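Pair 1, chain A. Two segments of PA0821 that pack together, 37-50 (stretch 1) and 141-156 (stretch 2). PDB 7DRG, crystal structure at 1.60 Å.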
# COMPACT_ATOMS: atom_id res chain seq x y z
N VAL A 37 2.15 2.31 -15.73
CA VAL A 37 1.77 1.04 -16.38
C VAL A 37 2.82 -0.00 -16.03
O VAL A 37 3.97 0.28 -16.12
CB VAL A 37 1.54 1.16 -17.90
CG1 VAL A 37 2.75 1.70 -18.61
CG2 VAL A 37 1.10 -0.16 -18.50
N LEU A 38 2.36 -1.15 -15.56
CA LEU A 38 3.25 -2.25 -15.19
C LEU A 38 3.77 -2.91 -16.46
O LEU A 38 2.99 -3.27 -17.30
CB LEU A 38 2.50 -3.25 -14.30
CG LEU A 38 3.34 -4.35 -13.66
CD1 LEU A 38 4.47 -3.81 -12.80
CD2 LEU A 38 2.48 -5.31 -12.89
N CYS A 39 5.07 -3.04 -16.55
CA CYS A 39 5.67 -3.62 -17.75
C CYS A 39 6.94 -4.37 -17.37
O CYS A 39 7.31 -4.46 -16.19
CB CYS A 39 5.94 -2.52 -18.79
SG CYS A 39 7.10 -1.28 -18.20
N LEU A 40 7.59 -4.95 -18.37
CA LEU A 40 8.87 -5.61 -18.21
C LEU A 40 9.95 -4.65 -18.69
O LEU A 40 10.07 -4.40 -19.90
CB LEU A 40 8.90 -6.92 -18.99
CG LEU A 40 10.23 -7.66 -19.09
CD1 LEU A 40 10.82 -7.89 -17.71
CD2 LEU A 40 10.00 -8.98 -19.82
N ARG A 41 10.74 -4.12 -17.76
CA ARG A 41 11.70 -3.06 -18.05
C ARG A 41 13.11 -3.52 -17.74
O ARG A 41 13.35 -4.20 -16.74
CB ARG A 41 11.38 -1.80 -17.25
CG ARG A 41 12.21 -0.57 -17.64
CD ARG A 41 11.67 0.69 -16.94
NE ARG A 41 11.99 0.73 -15.52
CZ ARG A 41 11.42 1.59 -14.67
NH1 ARG A 41 10.50 2.42 -15.13
NH2 ARG A 41 11.76 1.61 -13.39
N GLY A 42 14.04 -3.13 -18.61
CA GLY A 42 15.46 -3.36 -18.39
C GLY A 42 16.19 -2.04 -18.26
O GLY A 42 15.86 -1.08 -18.96
N THR A 43 17.17 -2.00 -17.37
CA THR A 43 17.95 -0.80 -17.07
C THR A 43 19.43 -1.15 -17.13
O THR A 43 19.87 -2.08 -16.45
CB THR A 43 17.60 -0.28 -15.67
OG1 THR A 43 16.19 0.00 -15.60
CG2 THR A 43 18.40 0.96 -15.34
N LEU A 44 20.18 -0.41 -17.94
CA LEU A 44 21.61 -0.65 -18.13
C LEU A 44 22.36 0.64 -17.87
O LEU A 44 22.07 1.66 -18.50
CB LEU A 44 21.91 -1.17 -19.54
CG LEU A 44 21.28 -2.51 -19.93
CD1 LEU A 44 21.58 -2.82 -21.39
CD2 LEU A 44 21.80 -3.61 -19.04
N TYR A 45 23.31 0.61 -16.94
CA TYR A 45 24.18 1.75 -16.66
C TYR A 45 25.51 1.50 -17.37
O TYR A 45 26.17 0.49 -17.11
CB TYR A 45 24.41 1.91 -15.16
CG TYR A 45 23.17 2.10 -14.29
CD1 TYR A 45 22.40 1.01 -13.90
CD2 TYR A 45 22.83 3.37 -13.82
CE1 TYR A 45 21.29 1.18 -13.07
CE2 TYR A 45 21.72 3.54 -13.00
CZ TYR A 45 20.96 2.45 -12.63
OH TYR A 45 19.87 2.64 -11.81
N PHE A 46 25.93 2.43 -18.23
CA PHE A 46 27.09 2.19 -19.09
C PHE A 46 27.87 3.48 -19.27
O PHE A 46 27.38 4.57 -18.99
CB PHE A 46 26.67 1.63 -20.46
CG PHE A 46 25.89 2.60 -21.30
CD1 PHE A 46 24.54 2.80 -21.09
CD2 PHE A 46 26.51 3.33 -22.31
CE1 PHE A 46 23.82 3.71 -21.86
CE2 PHE A 46 25.80 4.23 -23.08
CZ PHE A 46 24.45 4.42 -22.86
N LYS A 47 29.09 3.36 -19.79
CA LYS A 47 29.95 4.52 -19.96
C LYS A 47 30.27 4.76 -21.43
O LYS A 47 29.93 3.96 -22.31
CB LYS A 47 31.24 4.38 -19.14
CG LYS A 47 30.97 4.32 -17.64
CD LYS A 47 32.23 4.43 -16.81
CE LYS A 47 31.92 4.31 -15.33
NZ LYS A 47 33.14 4.51 -14.49
N LYS A 48 30.91 5.91 -21.68
CA LYS A 48 31.41 6.33 -22.99
C LYS A 48 30.28 6.63 -23.98
O LYS A 48 30.47 6.52 -25.19
CB LYS A 48 32.38 5.30 -23.57
CG LYS A 48 33.59 5.06 -22.68
CD LYS A 48 34.47 3.97 -23.25
CE LYS A 48 35.74 4.54 -23.81
NZ LYS A 48 36.47 3.53 -24.64
N ALA A 49 29.12 7.05 -23.47
CA ALA A 49 28.01 7.41 -24.35
C ALA A 49 28.35 8.58 -25.26
O ALA A 49 27.67 8.78 -26.27
CB ALA A 49 26.77 7.75 -23.52
N HIS A 50 29.37 9.37 -24.92
CA HIS A 50 29.79 10.50 -25.74
C HIS A 50 30.62 10.08 -26.96
O HIS A 50 30.95 10.94 -27.78
CB HIS A 50 30.60 11.48 -24.90
CG HIS A 50 31.85 10.90 -24.30
ND1 HIS A 50 31.84 10.17 -23.13
CD2 HIS A 50 33.13 10.92 -24.72
CE1 HIS A 50 33.07 9.78 -22.85
NE2 HIS A 50 33.88 10.22 -23.80
N HIS A 141 31.02 12.93 -13.88
CA HIS A 141 29.65 12.43 -14.08
C HIS A 141 29.62 11.61 -15.37
O HIS A 141 29.12 12.03 -16.41
CB HIS A 141 28.67 13.59 -14.14
CG HIS A 141 28.46 14.28 -12.82
ND1 HIS A 141 27.44 15.18 -12.60
CD2 HIS A 141 29.16 14.21 -11.66
CE1 HIS A 141 27.51 15.63 -11.36
NE2 HIS A 141 28.54 15.06 -10.77
N ASP A 142 30.14 10.38 -15.28
CA ASP A 142 30.45 9.59 -16.47
C ASP A 142 29.49 8.44 -16.75
O ASP A 142 29.71 7.70 -17.71
CB ASP A 142 31.89 9.05 -16.38
CG ASP A 142 32.10 8.11 -15.20
OD1 ASP A 142 31.17 7.91 -14.40
OD2 ASP A 142 33.22 7.58 -15.07
N LEU A 143 28.44 8.27 -15.96
CA LEU A 143 27.58 7.09 -16.07
C LEU A 143 26.30 7.46 -16.81
O LEU A 143 25.56 8.36 -16.38
CB LEU A 143 27.26 6.53 -14.69
CG LEU A 143 26.68 5.12 -14.68
CD1 LEU A 143 27.64 4.15 -15.36
CD2 LEU A 143 26.40 4.71 -13.24
N SER A 144 26.04 6.78 -17.92
CA SER A 144 24.84 6.95 -18.72
C SER A 144 23.89 5.77 -18.50
O SER A 144 24.24 4.77 -17.87
CB SER A 144 25.20 7.10 -20.20
OG SER A 144 26.02 8.26 -20.40
N VAL A 145 22.67 5.90 -19.02
CA VAL A 145 21.62 4.92 -18.75
C VAL A 145 20.85 4.64 -20.03
O VAL A 145 20.46 5.57 -20.75
CB VAL A 145 20.65 5.39 -17.65
CG1 VAL A 145 19.49 4.41 -17.51
CG2 VAL A 145 21.37 5.57 -16.32
N LEU A 146 20.60 3.36 -20.31
CA LEU A 146 19.61 2.93 -21.29
C LEU A 146 18.54 2.16 -20.56
O LEU A 146 18.85 1.20 -19.85
CB LEU A 146 20.24 2.04 -22.37
CG LEU A 146 19.24 1.36 -23.32
CD1 LEU A 146 18.43 2.38 -24.10
CD2 LEU A 146 19.96 0.43 -24.28
N GLU A 147 17.28 2.56 -20.73
CA GLU A 147 16.15 1.82 -20.19
C GLU A 147 15.19 1.49 -21.32
O GLU A 147 14.96 2.31 -22.21
CB GLU A 147 15.38 2.62 -19.13
CG GLU A 147 16.12 2.87 -17.85
CD GLU A 147 15.16 3.18 -16.71
OE1 GLU A 147 15.07 2.35 -15.79
OE2 GLU A 147 14.49 4.24 -16.75
N PHE A 148 14.63 0.29 -21.29
CA PHE A 148 13.71 -0.10 -22.34
C PHE A 148 12.72 -1.10 -21.77
O PHE A 148 12.99 -1.76 -20.77
CB PHE A 148 14.45 -0.67 -23.55
CG PHE A 148 15.06 -2.02 -23.31
CD1 PHE A 148 16.21 -2.14 -22.56
CD2 PHE A 148 14.46 -3.16 -23.81
CE1 PHE A 148 16.77 -3.40 -22.33
CE2 PHE A 148 15.00 -4.42 -23.58
CZ PHE A 148 16.16 -4.53 -22.84
N SER A 149 11.55 -1.19 -22.39
CA SER A 149 10.54 -2.06 -21.82
C SER A 149 9.60 -2.57 -22.90
O SER A 149 9.43 -1.95 -23.95
CB SER A 149 9.73 -1.33 -20.74
OG SER A 149 8.87 -0.36 -21.32
N VAL A 150 8.96 -3.69 -22.58
CA VAL A 150 7.88 -4.26 -23.39
C VAL A 150 6.70 -4.56 -22.48
O VAL A 150 6.86 -4.68 -21.25
CB VAL A 150 8.33 -5.54 -24.13
CG1 VAL A 150 9.57 -5.28 -25.01
CG2 VAL A 150 8.58 -6.68 -23.13
N PRO A 151 5.50 -4.71 -23.05
CA PRO A 151 4.33 -5.05 -22.24
C PRO A 151 4.42 -6.46 -21.68
O PRO A 151 5.08 -7.34 -22.24
CB PRO A 151 3.16 -4.94 -23.23
CG PRO A 151 3.68 -4.14 -24.37
CD PRO A 151 5.14 -4.40 -24.45
N LEU A 152 3.73 -6.68 -20.57
CA LEU A 152 3.68 -8.01 -19.97
C LEU A 152 3.02 -9.01 -20.90
O LEU A 152 3.44 -10.17 -20.97
CB LEU A 152 2.95 -7.96 -18.63
CG LEU A 152 3.57 -7.08 -17.54
CD1 LEU A 152 2.82 -7.28 -16.23
CD2 LEU A 152 5.04 -7.38 -17.34
N LEU A 153 1.98 -8.60 -21.62
CA LEU A 153 1.30 -9.52 -22.53
C LEU A 153 2.22 -9.90 -23.68
O LEU A 153 2.22 -11.05 -24.13
CB LEU A 153 0.00 -8.90 -23.05
CG LEU A 153 -0.84 -9.79 -23.97
CD1 LEU A 153 -1.27 -11.08 -23.26
CD2 LEU A 153 -2.06 -9.03 -24.49
N TYR A 154 3.02 -8.95 -24.17
CA TYR A 154 4.01 -9.28 -25.19
C TYR A 154 4.99 -10.32 -24.66
O TYR A 154 5.32 -11.29 -25.36
CB TYR A 154 4.76 -8.02 -25.64
CG TYR A 154 5.64 -8.30 -26.83
CD1 TYR A 154 5.15 -8.21 -28.12
CD2 TYR A 154 6.96 -8.71 -26.65
CE1 TYR A 154 5.95 -8.50 -29.20
CE2 TYR A 154 7.77 -9.00 -27.73
CZ TYR A 154 7.26 -8.89 -29.00
OH TYR A 154 8.05 -9.19 -30.08
N GLN A 155 5.48 -10.13 -23.44
CA GLN A 155 6.41 -11.08 -22.84
C GLN A 155 5.80 -12.47 -22.74
O GLN A 155 6.47 -13.47 -23.01
CB GLN A 155 6.86 -10.58 -21.46
CG GLN A 155 7.53 -11.65 -20.61
CD GLN A 155 8.86 -12.13 -21.18
OE1 GLN A 155 9.49 -11.44 -21.98
NE2 GLN A 155 9.28 -13.32 -20.77
N GLU A 156 4.52 -12.57 -22.36
CA GLU A 156 3.91 -13.89 -22.27
C GLU A 156 3.79 -14.56 -23.64
O GLU A 156 3.94 -15.78 -23.74
CB GLU A 156 2.55 -13.79 -21.58
CG GLU A 156 2.67 -13.73 -20.06
CD GLU A 156 1.33 -13.56 -19.37
OE1 GLU A 156 0.34 -13.26 -20.06
OE2 GLU A 156 1.29 -13.70 -18.13
O HOH W 1 2.44 -4.18 -19.68
O HOH W 2 31.77 7.86 -19.81
O HOH W 3 28.58 7.79 -20.41

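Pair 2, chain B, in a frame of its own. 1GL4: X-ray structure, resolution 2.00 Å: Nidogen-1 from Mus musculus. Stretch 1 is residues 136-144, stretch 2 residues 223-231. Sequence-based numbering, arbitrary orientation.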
# COMPACT_ATOMS: atom_id res chain seq x y z
N ARG B 136 -4.13 -13.69 3.83
CA ARG B 136 -4.87 -13.24 2.66
C ARG B 136 -4.71 -14.24 1.52
O ARG B 136 -3.59 -14.50 1.08
CB ARG B 136 -4.35 -11.87 2.18
CG ARG B 136 -5.08 -11.32 0.94
CD ARG B 136 -4.19 -10.38 0.11
NE ARG B 136 -4.96 -9.59 -0.85
CZ ARG B 136 -4.43 -8.76 -1.75
NH1 ARG B 136 -3.11 -8.61 -1.82
NH2 ARG B 136 -5.22 -8.06 -2.56
N GLN B 137 -5.82 -14.82 1.07
CA GLN B 137 -5.79 -15.76 -0.05
C GLN B 137 -6.48 -15.02 -1.18
O GLN B 137 -7.64 -14.64 -1.04
CB GLN B 137 -6.61 -17.03 0.26
CG GLN B 137 -6.16 -17.84 1.46
CD GLN B 137 -7.13 -18.98 1.75
OE1 GLN B 137 -7.21 -19.95 0.99
NE2 GLN B 137 -7.88 -18.87 2.85
N ALA B 138 -5.79 -14.81 -2.30
CA ALA B 138 -6.40 -14.10 -3.42
C ALA B 138 -6.18 -14.80 -4.76
O ALA B 138 -5.20 -15.53 -4.95
CB ALA B 138 -5.87 -12.67 -3.49
N GLU B 139 -7.10 -14.57 -5.69
CA GLU B 139 -7.01 -15.14 -7.03
C GLU B 139 -7.43 -14.07 -8.03
O GLU B 139 -8.31 -13.26 -7.74
CB GLU B 139 -7.92 -16.35 -7.19
CG GLU B 139 -7.52 -17.57 -6.38
CD GLU B 139 -8.38 -18.77 -6.72
OE1 GLU B 139 -8.18 -19.84 -6.09
OE2 GLU B 139 -9.25 -18.66 -7.61
N VAL B 140 -6.81 -14.08 -9.20
CA VAL B 140 -7.17 -13.12 -10.24
C VAL B 140 -7.28 -13.83 -11.58
O VAL B 140 -6.39 -14.57 -11.99
CB VAL B 140 -6.15 -11.96 -10.34
CG1 VAL B 140 -4.77 -12.49 -10.69
CG2 VAL B 140 -6.61 -10.96 -11.38
N THR B 141 -8.41 -13.63 -12.25
CA THR B 141 -8.65 -14.22 -13.56
C THR B 141 -8.68 -13.08 -14.57
O THR B 141 -9.37 -12.08 -14.36
CB THR B 141 -10.02 -14.94 -13.63
OG1 THR B 141 -10.07 -15.99 -12.65
CG2 THR B 141 -10.23 -15.54 -15.01
N PHE B 142 -7.89 -13.21 -15.64
CA PHE B 142 -7.87 -12.20 -16.69
C PHE B 142 -8.84 -12.73 -17.75
O PHE B 142 -8.57 -13.75 -18.40
CB PHE B 142 -6.46 -12.06 -17.29
CG PHE B 142 -5.44 -11.53 -16.32
CD1 PHE B 142 -4.93 -12.33 -15.30
CD2 PHE B 142 -4.97 -10.22 -16.42
CE1 PHE B 142 -3.97 -11.84 -14.40
CE2 PHE B 142 -4.01 -9.72 -15.53
CZ PHE B 142 -3.51 -10.54 -14.51
N LEU B 143 -9.97 -12.06 -17.90
CA LEU B 143 -11.00 -12.50 -18.84
C LEU B 143 -10.50 -12.66 -20.28
O LEU B 143 -9.94 -11.73 -20.86
CB LEU B 143 -12.20 -11.55 -18.79
CG LEU B 143 -12.75 -11.22 -17.40
CD1 LEU B 143 -14.12 -10.56 -17.55
CD2 LEU B 143 -12.87 -12.49 -16.56
N GLY B 144 -10.71 -13.85 -20.83
CA GLY B 144 -10.28 -14.11 -22.20
C GLY B 144 -8.92 -14.77 -22.30
O GLY B 144 -8.47 -15.12 -23.39
N HIS B 223 -8.39 -4.03 -20.97
CA HIS B 223 -8.58 -5.44 -20.65
C HIS B 223 -9.28 -5.52 -19.30
O HIS B 223 -9.26 -4.56 -18.54
CB HIS B 223 -7.22 -6.15 -20.64
CG HIS B 223 -6.50 -6.08 -21.95
ND1 HIS B 223 -6.87 -6.84 -23.04
CD2 HIS B 223 -5.50 -5.27 -22.37
CE1 HIS B 223 -6.12 -6.49 -24.08
NE2 HIS B 223 -5.29 -5.55 -23.70
N ILE B 224 -9.91 -6.66 -19.03
CA ILE B 224 -10.66 -6.83 -17.79
C ILE B 224 -10.18 -8.01 -16.95
O ILE B 224 -9.79 -9.04 -17.49
CB ILE B 224 -12.16 -7.09 -18.10
CG1 ILE B 224 -12.69 -6.01 -19.04
CG2 ILE B 224 -12.97 -7.15 -16.80
CD1 ILE B 224 -14.01 -6.39 -19.70
N TYR B 225 -10.21 -7.85 -15.63
CA TYR B 225 -9.85 -8.96 -14.74
C TYR B 225 -10.73 -8.96 -13.50
O TYR B 225 -11.30 -7.93 -13.13
CB TYR B 225 -8.35 -8.98 -14.37
CG TYR B 225 -7.70 -7.73 -13.78
CD1 TYR B 225 -6.32 -7.72 -13.55
CD2 TYR B 225 -8.42 -6.58 -13.47
CE1 TYR B 225 -5.68 -6.61 -13.03
CE2 TYR B 225 -7.77 -5.45 -12.94
CZ TYR B 225 -6.40 -5.48 -12.73
OH TYR B 225 -5.73 -4.38 -12.24
N GLN B 226 -10.86 -10.13 -12.89
CA GLN B 226 -11.68 -10.27 -11.69
C GLN B 226 -10.84 -10.66 -10.50
O GLN B 226 -10.12 -11.67 -10.53
CB GLN B 226 -12.76 -11.34 -11.90
CG GLN B 226 -13.70 -11.49 -10.70
CD GLN B 226 -14.66 -12.66 -10.83
OE1 GLN B 226 -14.26 -13.82 -10.78
NE2 GLN B 226 -15.94 -12.35 -11.00
N TRP B 227 -10.92 -9.86 -9.44
CA TRP B 227 -10.19 -10.13 -8.21
C TRP B 227 -11.11 -10.77 -7.17
O TRP B 227 -12.23 -10.32 -6.94
CB TRP B 227 -9.61 -8.83 -7.64
CG TRP B 227 -8.38 -8.41 -8.36
CD1 TRP B 227 -8.31 -7.65 -9.49
CD2 TRP B 227 -7.04 -8.82 -8.06
NE1 TRP B 227 -7.01 -7.57 -9.92
CE2 TRP B 227 -6.21 -8.28 -9.07
CE3 TRP B 227 -6.47 -9.60 -7.05
CZ2 TRP B 227 -4.82 -8.49 -9.09
CZ3 TRP B 227 -5.09 -9.81 -7.07
CH2 TRP B 227 -4.29 -9.26 -8.08
N ARG B 228 -10.63 -11.84 -6.55
CA ARG B 228 -11.39 -12.57 -5.53
C ARG B 228 -10.46 -12.79 -4.33
O ARG B 228 -9.36 -13.29 -4.50
CB ARG B 228 -11.85 -13.92 -6.10
CG ARG B 228 -12.66 -13.82 -7.39
CD ARG B 228 -13.12 -15.21 -7.88
NE ARG B 228 -12.01 -16.06 -8.29
CZ ARG B 228 -11.35 -15.93 -9.44
NH1 ARG B 228 -11.68 -14.99 -10.32
NH2 ARG B 228 -10.34 -16.75 -9.72
N GLN B 229 -10.90 -12.43 -3.13
CA GLN B 229 -10.03 -12.62 -1.97
C GLN B 229 -10.73 -12.98 -0.65
O GLN B 229 -11.88 -12.60 -0.40
CB GLN B 229 -9.14 -11.38 -1.78
CG GLN B 229 -9.88 -10.10 -1.41
CD GLN B 229 -9.03 -8.84 -1.60
OE1 GLN B 229 -7.85 -8.79 -1.21
NE2 GLN B 229 -9.62 -7.80 -2.19
N THR B 230 -10.02 -13.73 0.18
CA THR B 230 -10.53 -14.14 1.49
C THR B 230 -9.47 -13.78 2.53
O THR B 230 -8.32 -14.20 2.45
CB THR B 230 -10.80 -15.65 1.51
OG1 THR B 230 -11.84 -15.95 0.58
CG2 THR B 230 -11.22 -16.10 2.91
N ILE B 231 -9.89 -12.97 3.50
CA ILE B 231 -9.01 -12.49 4.55
C ILE B 231 -9.43 -13.11 5.90
O ILE B 231 -10.54 -12.87 6.37
CB ILE B 231 -9.08 -10.95 4.60
CG1 ILE B 231 -8.53 -10.39 3.29
CG2 ILE B 231 -8.31 -10.40 5.81
CD1 ILE B 231 -8.75 -8.90 3.08
O HOH W 4 -7.42 -16.39 4.14
O HOH W 5 -10.29 -8.63 -20.97

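Both pairs are two neighbouring antiparallel strands of a sheet. The strand axes approach to 4.6 Å in pair 1 and 4.7 Å in pair 2, with N-to-C directions at 164° and 159°. Backbone atoms of 14 central residues superpose with an RMSD of 0.4 Å. The matched run is C39(A) to F46(A) with R136(B) to L143(B), and S144(A) to P151(A) with I224(B) to I231(B). P151(A) and I231(B) fit least well. P151(A) stands just before a helix, whereas the pair 2 strand runs on.

The hydrogen-bonding register is the same. L44(A) N donates to L146(A) O at 2.8 Å, and L146(A) N returns a bond to L44(A) O at 2.9 Å. At the matching place T141(B) N donates to Q226(B) O at 3.1 Å, and Q226(B) N to T141(B) O at 2.9 Å. Side chains of bonded pairs fall on one face of the sheet and those of the intervening pairs on the other.

G42(A) matches E139(B), and F148(A) matches R228(B). G42(A) has no side chain, and an ideal CB there would lie 3.0 Å from F148(A) CE1, a clash. The F148(A) ring occupies that space. Pair 2 fills this site with charge. R228(B) NH2 forms a salt bridge with E139(B) OE2 at 3.0 Å. The guanidinium also reaches T141(B) on the neighbouring strand: R228(B) NH1 and R228(B) NH2 each donate to T141(B) OG1 at 3.0 Å. T141(B) takes the place of L44(A), and a polar cluster of E139(B), T141(B) and R228(B) stands where pair 1 has G42(A), L44(A) and F148(A).

On the other face, the central position shows the opposite exchange: T43(A) and E147(A) are polar, V140(B) and W227(B) pack as apolar groups. T43(A) OG1 donates a short hydrogen bond to E147(A) OE1 at 2.6 Å. R41(A) NE lies 3.5 Å from E147(A) OE1 in a salt bridge. The oxygen sits over the guanidinium face, so the attraction is of charges, with no N-H pointing at it. V140(B) CB lies 3.7 Å from the centroid of the W227(B) six-membered ring, almost on the ring normal. Here a valine covers an indole face.

Y45(A) and F142(B) nearly coincide, but their partners differ. Y45(A) CD2 meets V145(A) CG2 at 3.6 Å. F142(B) CE2 meets Y225(B) CD1 at 3.6 Å, as two rings set obliquely.

F46(A) and L143(B) also match. S144(A) CB packs over the F46(A) ring face, 4.0 Å from its centroid. In pair 2 two aliphatic side chains meet instead, with L143(B) CD1 3.7 Å from I224(B) CG2.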